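Local coordinates for protein putative transcriptional regulator (TetR/AcrR family) (Acinetobacter sp., PDB 3KNW) that probably binds DNA and regulates transcription as a dimeric, all-helical member of the TetR/AcrR family, at residues A[17-22]-A[53-58]; A[24-29]-A[37-42]; A[61-66]-A[129-134]. All coordinates share one frame; numbering follows the deposited sequence.

How the contacts relate
Contacts 1 and 2 both use helix 13-30 and lie inside the TetR-type DNA-binding region: contact 1 sets it against the end of helix 48-54, contact 2 against helix 37-44, nested within the loop that contact 1 closes. Contact 3 comes later in the chain and nearer its centre, joining helix 58-81 to helix 126-153. The first two are mostly buried; contact 3 is partly buried, with a second subunit beside it. All three are apolar across the interface, but contact 1 relies on two aromatic rings, whereas contact 2 turns on one leucine methyl and contact 3 on aliphatic and sulfur- or selenium-containing side chains. Phe61 and Leu65 connect the three.

Contact 1 (A[17-22]-A[53-58]); sequences QHILDS and HYFESK
Phe55 points its ring at helix 13-30 and meets two successive residues there, Ile19 and Leu20, both at a slant to the ring plane. The ring uses its outer atoms: CE2 of Phe55 lies 3.8 Å from Ile19 CG2, while CZ of Phe55 is 4.0 Å from Leu20 CG. A second contact at the same corner, Phe55 CZ to Leu20 CD2 at 4.1 Å, shows that the branch point and one methyl of the leucine share the ring end. Ile19 and Phe55 run past one another in opposite directions. The isoleucine divides its two branches between two rings. With CG2 anti to the backbone N and CG1 beside that N (chi1 -62°), CG2 goes to Phe55 and the longer arm carries CD1 to Tyr54, 4.3 Å from Tyr54 CD1 and again oblique to the ring. Phe55 is the first residue past helix 48-54 to leave helical geometry, and this helix is the second of the predicted helix-turn-helix, the recognition helix in TetR-family proteins. The aromatic pair thus ties its C-terminal end to the first helix of the domain. Its surroundings are aromatic too: Phe61 meets the Phe55 ring edge-to-face, and Phe51 meets it with the planes at about 50°. Just beyond, Ser57 takes the N-cap position of helix 58-81, its OG bonded to Ala60 N. On helix 13-30, Ser22 OG donates to His18 O over 3.1 Å from above the carbonyl plane; the same oxygen also accepts from Ser22 N.

Contact 2 (A[24-29]-A[37-42]); sequences FHLVLR and LQEILK
Leu26 reaches helix 37-44 because its CG stands anti to the backbone N (chi1 -162°), while chi2 of 47° turns CD1 back and leaves CD2 anti to CA, extended toward that helix. On the other side, Ile40 keeps CG1 beside its own backbone N (chi1 -65°), and that methylene is what CD2 meets. The elements joined are the first helix of the TetR-type DNA-binding domain and the first helix of its predicted helix-turn-helix. The backbones come close here: Leu26 CA and Ile40 CA are 7.2 Å apart. The two side chains cross at about a right angle, so the leucine methyl abuts the flank of the isoleucine instead of running along it. The separation of Leu26 CD2 from Ile40 CG1, 3.5 Å, indicates tight packing. The same methyl lies 3.6 Å from Ile40 N, which places it against the helix backbone as well as the side chain. Glu39 contributes through its aliphatic base, while its chain beyond CG is extended. Further along, Glu39 O accepts from Thr43 OG1 within helix 37-44. Ile40 also touches Phe61 of helix 58-81, so its side chain meets two other helices, CG1 facing Leu26 and CD1 facing Phe61. Leu26 CD2 also lies 4.0 Å from Glu39 CB.

Contact 3 (A[61-66]-A[129-134]); sequences FGCELL and RLIMND
Helix segments 61-66 and 129-134 run almost parallel, their axes inclined by 7° and 9.9 Å apart at closest approach, with Leu66 CA and Met132 CA 6.9 Å from each other. Ile131 has its CB directed at the opposing helix and is met by two residues there, Cys63 and Leu66, one turn apart. CD1 and CG2 of Ile131 go to different partners. CG1 lies beside the backbone N (chi1 -69°), and from it CD1 extends to Cys63, 4.0 Å from the CB of that residue and 4.2 Å from its SG. CG2, anti to the backbone N, instead meets the base of Leu66, with Ile131 CG2 and Leu66 CB 4.2 Å apart. Leu66 thus presents its CB to the isoleucine and its far end to the next residue along: Leu66 CD1 is 3.9 Å from CE of Met132, modelled as selenomethionine. That terminal methyl arrives there through a bend at chi3 (-38°) following an extended chi2, and the two side chains pass each other at an oblique angle. Arg129 NE makes a salt bridge with Glu126 OE2, and Arg129 NH2 donates to Leu182 O of the second subunit, placing this part of helix 126-153 beside the dimer partner. Leu113 and Met117 of helix 111-119 pack on Leu66, and Met117 also touches Met132, so a third helix joins the apolar layer. Such packing of the long helix 58-81, which follows the helix-turn-helix, against the C-terminal helical domain is the architecture of TetR-family regulators, in which this helix links DNA-binding and regulatory domains.

Contact 1 (A[17-22]-A[53-58])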
# COMPACT_ATOMS: atom_id res chain seq x y z
N GLN A 17 3.08 -16.44 23.74
CA GLN A 17 3.87 -15.55 22.86
C GLN A 17 4.39 -16.29 21.67
O GLN A 17 4.43 -15.76 20.55
CB GLN A 17 5.10 -14.96 23.56
CG GLN A 17 4.84 -14.08 24.81
CD GLN A 17 3.90 -12.93 24.55
OE1 GLN A 17 3.78 -12.45 23.41
NE2 GLN A 17 3.20 -12.50 25.60
N HIS A 18 4.81 -17.53 21.90
CA HIS A 18 5.26 -18.37 20.79
C HIS A 18 4.16 -18.51 19.75
O HIS A 18 4.42 -18.35 18.56
CB HIS A 18 5.69 -19.76 21.23
CG HIS A 18 6.12 -20.62 20.08
ND1 HIS A 18 7.35 -20.49 19.48
CD2 HIS A 18 5.45 -21.57 19.39
CE1 HIS A 18 7.43 -21.34 18.47
NE2 HIS A 18 6.29 -22.01 18.39
N ILE A 19 2.96 -18.81 20.22
CA ILE A 19 1.83 -19.01 19.32
C ILE A 19 1.56 -17.74 18.50
O ILE A 19 1.40 -17.81 17.29
CB ILE A 19 0.59 -19.46 20.07
CG1 ILE A 19 0.84 -20.82 20.76
CG2 ILE A 19 -0.58 -19.62 19.12
CD1 ILE A 19 -0.17 -21.15 21.73
N LEU A 20 1.50 -16.60 19.16
CA LEU A 20 1.28 -15.33 18.46
C LEU A 20 2.38 -15.11 17.44
O LEU A 20 2.09 -14.77 16.30
CB LEU A 20 1.23 -14.17 19.44
CG LEU A 20 -0.06 -14.21 20.23
CD1 LEU A 20 0.14 -13.49 21.53
CD2 LEU A 20 -1.23 -13.60 19.44
N ASP A 21 3.63 -15.33 17.83
CA ASP A 21 4.75 -15.14 16.91
C ASP A 21 4.74 -16.12 15.73
O ASP A 21 4.99 -15.71 14.60
CB ASP A 21 6.08 -15.12 17.67
CG ASP A 21 6.19 -13.90 18.63
OD1 ASP A 21 5.52 -12.85 18.34
OD2 ASP A 21 6.92 -13.99 19.66
N SER A 22 4.44 -17.39 15.98
CA SER A 22 4.09 -18.32 14.90
C SER A 22 3.02 -17.72 13.97
O SER A 22 3.23 -17.62 12.76
CB SER A 22 3.55 -19.64 15.44
OG SER A 22 4.55 -20.35 16.14
N HIS A 53 -6.83 -23.49 24.80
CA HIS A 53 -6.72 -22.96 26.16
C HIS A 53 -6.35 -21.47 26.20
O HIS A 53 -6.80 -20.74 27.06
CB HIS A 53 -5.77 -23.80 27.00
CG HIS A 53 -6.39 -25.08 27.47
ND1 HIS A 53 -7.74 -25.20 27.71
CD2 HIS A 53 -5.85 -26.29 27.73
CE1 HIS A 53 -8.01 -26.44 28.11
NE2 HIS A 53 -6.87 -27.12 28.13
N TYR A 54 -5.57 -21.05 25.22
CA TYR A 54 -5.08 -19.68 25.10
C TYR A 54 -6.03 -18.74 24.37
O TYR A 54 -6.22 -17.60 24.78
CB TYR A 54 -3.72 -19.68 24.38
CG TYR A 54 -2.65 -20.27 25.27
CD1 TYR A 54 -2.44 -21.66 25.33
CD2 TYR A 54 -1.88 -19.45 26.09
CE1 TYR A 54 -1.48 -22.20 26.19
CE2 TYR A 54 -0.92 -19.99 26.93
CZ TYR A 54 -0.72 -21.36 26.98
OH TYR A 54 0.25 -21.87 27.83
N PHE A 55 -6.61 -19.22 23.28
CA PHE A 55 -7.49 -18.38 22.47
C PHE A 55 -8.77 -19.09 22.16
O PHE A 55 -8.74 -20.22 21.70
CB PHE A 55 -6.81 -18.05 21.18
CG PHE A 55 -5.46 -17.52 21.35
CD1 PHE A 55 -5.29 -16.23 21.76
CD2 PHE A 55 -4.37 -18.30 21.12
CE1 PHE A 55 -4.04 -15.70 21.92
CE2 PHE A 55 -3.11 -17.82 21.31
CZ PHE A 55 -2.94 -16.50 21.71
N GLU A 56 -9.90 -18.43 22.33
CA GLU A 56 -11.16 -19.13 22.10
C GLU A 56 -11.55 -19.34 20.61
O GLU A 56 -12.37 -20.18 20.30
CB GLU A 56 -12.29 -18.47 22.91
CG GLU A 56 -12.65 -17.03 22.52
CD GLU A 56 -13.83 -16.49 23.35
OE1 GLU A 56 -13.75 -16.59 24.60
OE2 GLU A 56 -14.84 -16.01 22.75
N SER A 57 -10.96 -18.60 19.69
CA SER A 57 -11.32 -18.73 18.26
C SER A 57 -10.26 -18.11 17.39
O SER A 57 -9.45 -17.34 17.88
CB SER A 57 -12.62 -18.00 17.98
OG SER A 57 -12.43 -16.63 18.22
N LYS A 58 -10.27 -18.45 16.10
CA LYS A 58 -9.38 -17.84 15.16
C LYS A 58 -9.48 -16.30 15.28
O LYS A 58 -8.48 -15.61 15.22
CB LYS A 58 -9.70 -18.28 13.71
CG LYS A 58 -8.61 -17.87 12.64
CD LYS A 58 -9.13 -17.94 11.20
CE LYS A 58 -8.27 -17.07 10.25
NZ LYS A 58 -8.93 -16.80 8.93

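Contact 2 (A[24-29]-A[37-42])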
# COMPACT_ATOMS: atom_id res chain seq x y z
N PHE A 24 2.01 -14.70 13.55
CA PHE A 24 2.42 -13.46 12.98
C PHE A 24 3.22 -13.67 11.69
O PHE A 24 2.95 -13.03 10.69
CB PHE A 24 3.25 -12.64 13.97
CG PHE A 24 3.77 -11.39 13.36
CD1 PHE A 24 2.90 -10.37 13.03
CD2 PHE A 24 5.09 -11.26 13.04
CE1 PHE A 24 3.34 -9.24 12.43
CE2 PHE A 24 5.56 -10.10 12.44
CZ PHE A 24 4.67 -9.10 12.13
N HIS A 25 4.20 -14.56 11.74
CA HIS A 25 4.95 -14.93 10.56
C HIS A 25 3.99 -15.45 9.51
O HIS A 25 4.05 -15.04 8.35
CB HIS A 25 6.04 -15.96 10.86
CG HIS A 25 7.17 -15.42 11.68
ND1 HIS A 25 8.04 -14.46 11.21
CD2 HIS A 25 7.57 -15.70 12.95
CE1 HIS A 25 8.93 -14.18 12.14
NE2 HIS A 25 8.66 -14.91 13.21
N LEU A 26 3.08 -16.33 9.91
CA LEU A 26 2.18 -16.89 8.94
C LEU A 26 1.49 -15.77 8.21
O LEU A 26 1.44 -15.77 6.98
CB LEU A 26 1.15 -17.79 9.61
CG LEU A 26 0.38 -18.79 8.74
CD1 LEU A 26 1.28 -19.60 7.78
CD2 LEU A 26 -0.39 -19.72 9.68
N VAL A 27 1.00 -14.78 8.95
CA VAL A 27 0.19 -13.72 8.37
C VAL A 27 0.97 -12.76 7.47
O VAL A 27 0.41 -12.24 6.53
CB VAL A 27 -0.59 -12.91 9.47
CG1 VAL A 27 -1.31 -11.69 8.85
CG2 VAL A 27 -1.59 -13.80 10.18
N LEU A 28 2.25 -12.52 7.72
CA LEU A 28 3.06 -11.73 6.77
C LEU A 28 3.13 -12.39 5.39
O LEU A 28 3.16 -11.69 4.38
CB LEU A 28 4.48 -11.57 7.27
CG LEU A 28 4.74 -10.72 8.52
CD1 LEU A 28 5.69 -11.47 9.49
CD2 LEU A 28 5.30 -9.37 8.14
N ARG A 29 3.20 -13.72 5.37
CA ARG A 29 3.26 -14.50 4.14
C ARG A 29 1.91 -14.61 3.46
O ARG A 29 1.82 -14.43 2.26
CB ARG A 29 3.77 -15.93 4.40
CG ARG A 29 5.31 -16.10 4.49
CD ARG A 29 5.79 -16.38 5.93
NE ARG A 29 7.10 -17.07 5.99
CZ ARG A 29 7.53 -17.82 7.02
NH1 ARG A 29 6.78 -18.03 8.10
NH2 ARG A 29 8.74 -18.39 6.95
N LEU A 37 -7.06 -22.66 11.17
CA LEU A 37 -6.28 -23.02 12.35
C LEU A 37 -5.21 -24.09 12.08
O LEU A 37 -4.13 -24.03 12.65
CB LEU A 37 -7.21 -23.49 13.47
CG LEU A 37 -8.11 -22.39 14.06
CD1 LEU A 37 -8.40 -22.72 15.52
CD2 LEU A 37 -7.48 -20.96 13.96
N GLN A 38 -5.52 -25.05 11.21
CA GLN A 38 -4.63 -26.15 10.87
C GLN A 38 -3.24 -25.66 10.49
O GLN A 38 -2.24 -26.21 10.95
CB GLN A 38 -5.22 -26.96 9.71
CG GLN A 38 -4.83 -28.44 9.65
CD GLN A 38 -5.56 -29.20 8.51
OE1 GLN A 38 -5.97 -28.60 7.52
NE2 GLN A 38 -5.72 -30.53 8.67
N GLU A 39 -3.16 -24.65 9.63
CA GLU A 39 -1.86 -24.13 9.24
C GLU A 39 -1.26 -23.49 10.48
O GLU A 39 -0.13 -23.78 10.86
CB GLU A 39 -1.95 -23.09 8.13
CG GLU A 39 -2.69 -23.52 6.88
CD GLU A 39 -2.62 -22.47 5.76
OE1 GLU A 39 -1.53 -21.86 5.61
OE2 GLU A 39 -3.64 -22.28 5.04
N ILE A 40 -2.05 -22.62 11.09
CA ILE A 40 -1.66 -22.01 12.34
C ILE A 40 -1.15 -23.06 13.39
O ILE A 40 -0.08 -22.84 13.97
CB ILE A 40 -2.82 -21.14 12.88
CG1 ILE A 40 -3.10 -19.96 11.93
CG2 ILE A 40 -2.48 -20.59 14.22
CD1 ILE A 40 -4.26 -19.08 12.36
N LEU A 41 -1.86 -24.19 13.61
CA LEU A 41 -1.38 -25.30 14.52
C LEU A 41 -0.12 -25.97 14.00
O LEU A 41 0.85 -26.15 14.73
CB LEU A 41 -2.43 -26.40 14.71
CG LEU A 41 -3.79 -26.00 15.31
CD1 LEU A 41 -4.58 -27.22 15.75
CD2 LEU A 41 -3.60 -25.04 16.47
N LYS A 42 -0.14 -26.36 12.74
CA LYS A 42 1.05 -26.89 12.09
C LYS A 42 2.28 -25.95 12.24
O LYS A 42 3.39 -26.42 12.52
CB LYS A 42 0.75 -27.18 10.60
CG LYS A 42 1.89 -27.84 9.79
CD LYS A 42 1.86 -27.38 8.29
CE LYS A 42 2.59 -28.34 7.30
NZ LYS A 42 2.52 -27.83 5.85

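Contact 3 (A[61-66]-A[129-134])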
# COMPACT_ATOMS: atom_id res chain seq x y z
N PHE A 61 -7.82 -14.73 18.45
CA PHE A 61 -6.40 -14.86 18.26
C PHE A 61 -5.89 -13.76 17.34
O PHE A 61 -4.85 -13.16 17.58
CB PHE A 61 -6.15 -16.23 17.68
CG PHE A 61 -4.78 -16.42 17.12
CD1 PHE A 61 -3.69 -16.49 17.96
CD2 PHE A 61 -4.59 -16.58 15.77
CE1 PHE A 61 -2.44 -16.71 17.46
CE2 PHE A 61 -3.34 -16.78 15.26
CZ PHE A 61 -2.27 -16.85 16.10
N GLY A 62 -6.63 -13.53 16.25
CA GLY A 62 -6.35 -12.41 15.33
C GLY A 62 -6.36 -11.09 16.09
O GLY A 62 -5.44 -10.31 15.97
N CYS A 63 -7.38 -10.85 16.91
CA CYS A 63 -7.38 -9.65 17.71
C CYS A 63 -6.13 -9.61 18.61
O CYS A 63 -5.52 -8.54 18.77
CB CYS A 63 -8.66 -9.49 18.55
SG CYS A 63 -10.14 -9.22 17.59
N GLU A 64 -5.74 -10.73 19.20
CA GLU A 64 -4.61 -10.63 20.13
C GLU A 64 -3.29 -10.44 19.40
O GLU A 64 -2.40 -9.74 19.87
CB GLU A 64 -4.57 -11.78 21.14
CG GLU A 64 -5.67 -11.64 22.21
CD GLU A 64 -5.66 -10.26 22.95
OE1 GLU A 64 -6.76 -9.67 23.22
OE2 GLU A 64 -4.54 -9.78 23.27
N LEU A 65 -3.21 -11.04 18.23
CA LEU A 65 -2.08 -10.89 17.34
C LEU A 65 -1.85 -9.43 16.99
O LEU A 65 -0.73 -8.94 17.06
CB LEU A 65 -2.38 -11.68 16.07
CG LEU A 65 -1.27 -12.01 15.11
CD1 LEU A 65 -0.21 -12.77 15.85
CD2 LEU A 65 -1.87 -12.84 13.96
N LEU A 66 -2.90 -8.70 16.63
CA LEU A 66 -2.70 -7.33 16.23
C LEU A 66 -2.37 -6.47 17.42
O LEU A 66 -1.61 -5.54 17.29
CB LEU A 66 -3.91 -6.74 15.48
CG LEU A 66 -4.19 -7.35 14.09
CD1 LEU A 66 -5.52 -6.79 13.61
CD2 LEU A 66 -3.05 -7.18 13.03
N ARG A 129 -10.31 -4.59 12.29
CA ARG A 129 -10.11 -3.39 11.51
C ARG A 129 -10.00 -2.14 12.39
O ARG A 129 -9.15 -1.30 12.15
CB ARG A 129 -11.26 -3.20 10.53
CG ARG A 129 -10.95 -2.12 9.50
CD ARG A 129 -12.18 -1.82 8.72
NE ARG A 129 -13.17 -1.02 9.46
CZ ARG A 129 -13.01 0.27 9.83
NH1 ARG A 129 -14.01 0.88 10.48
NH2 ARG A 129 -11.88 0.96 9.58
N LEU A 130 -10.88 -2.02 13.35
CA LEU A 130 -10.80 -0.96 14.38
C LEU A 130 -9.48 -0.94 15.16
O LEU A 130 -8.86 0.10 15.28
CB LEU A 130 -11.94 -1.14 15.39
CG LEU A 130 -12.29 0.07 16.25
CD1 LEU A 130 -12.54 1.39 15.43
CD2 LEU A 130 -13.52 -0.31 17.14
N ILE A 131 -9.04 -2.10 15.66
CA ILE A 131 -7.76 -2.17 16.35
C ILE A 131 -6.62 -1.69 15.45
O ILE A 131 -5.79 -0.88 15.87
CB ILE A 131 -7.42 -3.60 16.84
CG1 ILE A 131 -8.36 -4.01 17.99
CG2 ILE A 131 -6.00 -3.65 17.33
CD1 ILE A 131 -8.35 -5.50 18.26
N MSE A 132 -6.63 -2.13 14.20
CA MSE A 132 -5.57 -1.75 13.25
C MSE A 132 -5.60 -0.26 12.92
O MSE A 132 -4.59 0.42 12.95
CB MSE A 132 -5.72 -2.55 11.97
CG MSE A 132 -4.42 -2.97 11.37
SE MSE A 132 -4.92 -3.93 9.77
CE MSE A 132 -6.48 -4.88 10.32
N ASN A 133 -6.78 0.21 12.56
CA ASN A 133 -7.03 1.63 12.33
C ASN A 133 -6.55 2.55 13.40
O ASN A 133 -6.04 3.61 13.11
CB ASN A 133 -8.52 1.90 12.33
CG ASN A 133 -9.04 2.13 11.00
OD1 ASN A 133 -8.84 1.29 10.08
ND2 ASN A 133 -9.70 3.27 10.83
N ASP A 134 -6.82 2.17 14.65
CA ASP A 134 -6.42 2.98 15.76
C ASP A 134 -4.89 2.93 15.93
O ASP A 134 -4.30 3.96 16.19
CB ASP A 134 -7.15 2.58 17.02
CG ASP A 134 -8.64 3.10 17.04
OD1 ASP A 134 -8.97 4.11 16.31
OD2 ASP A 134 -9.46 2.49 17.80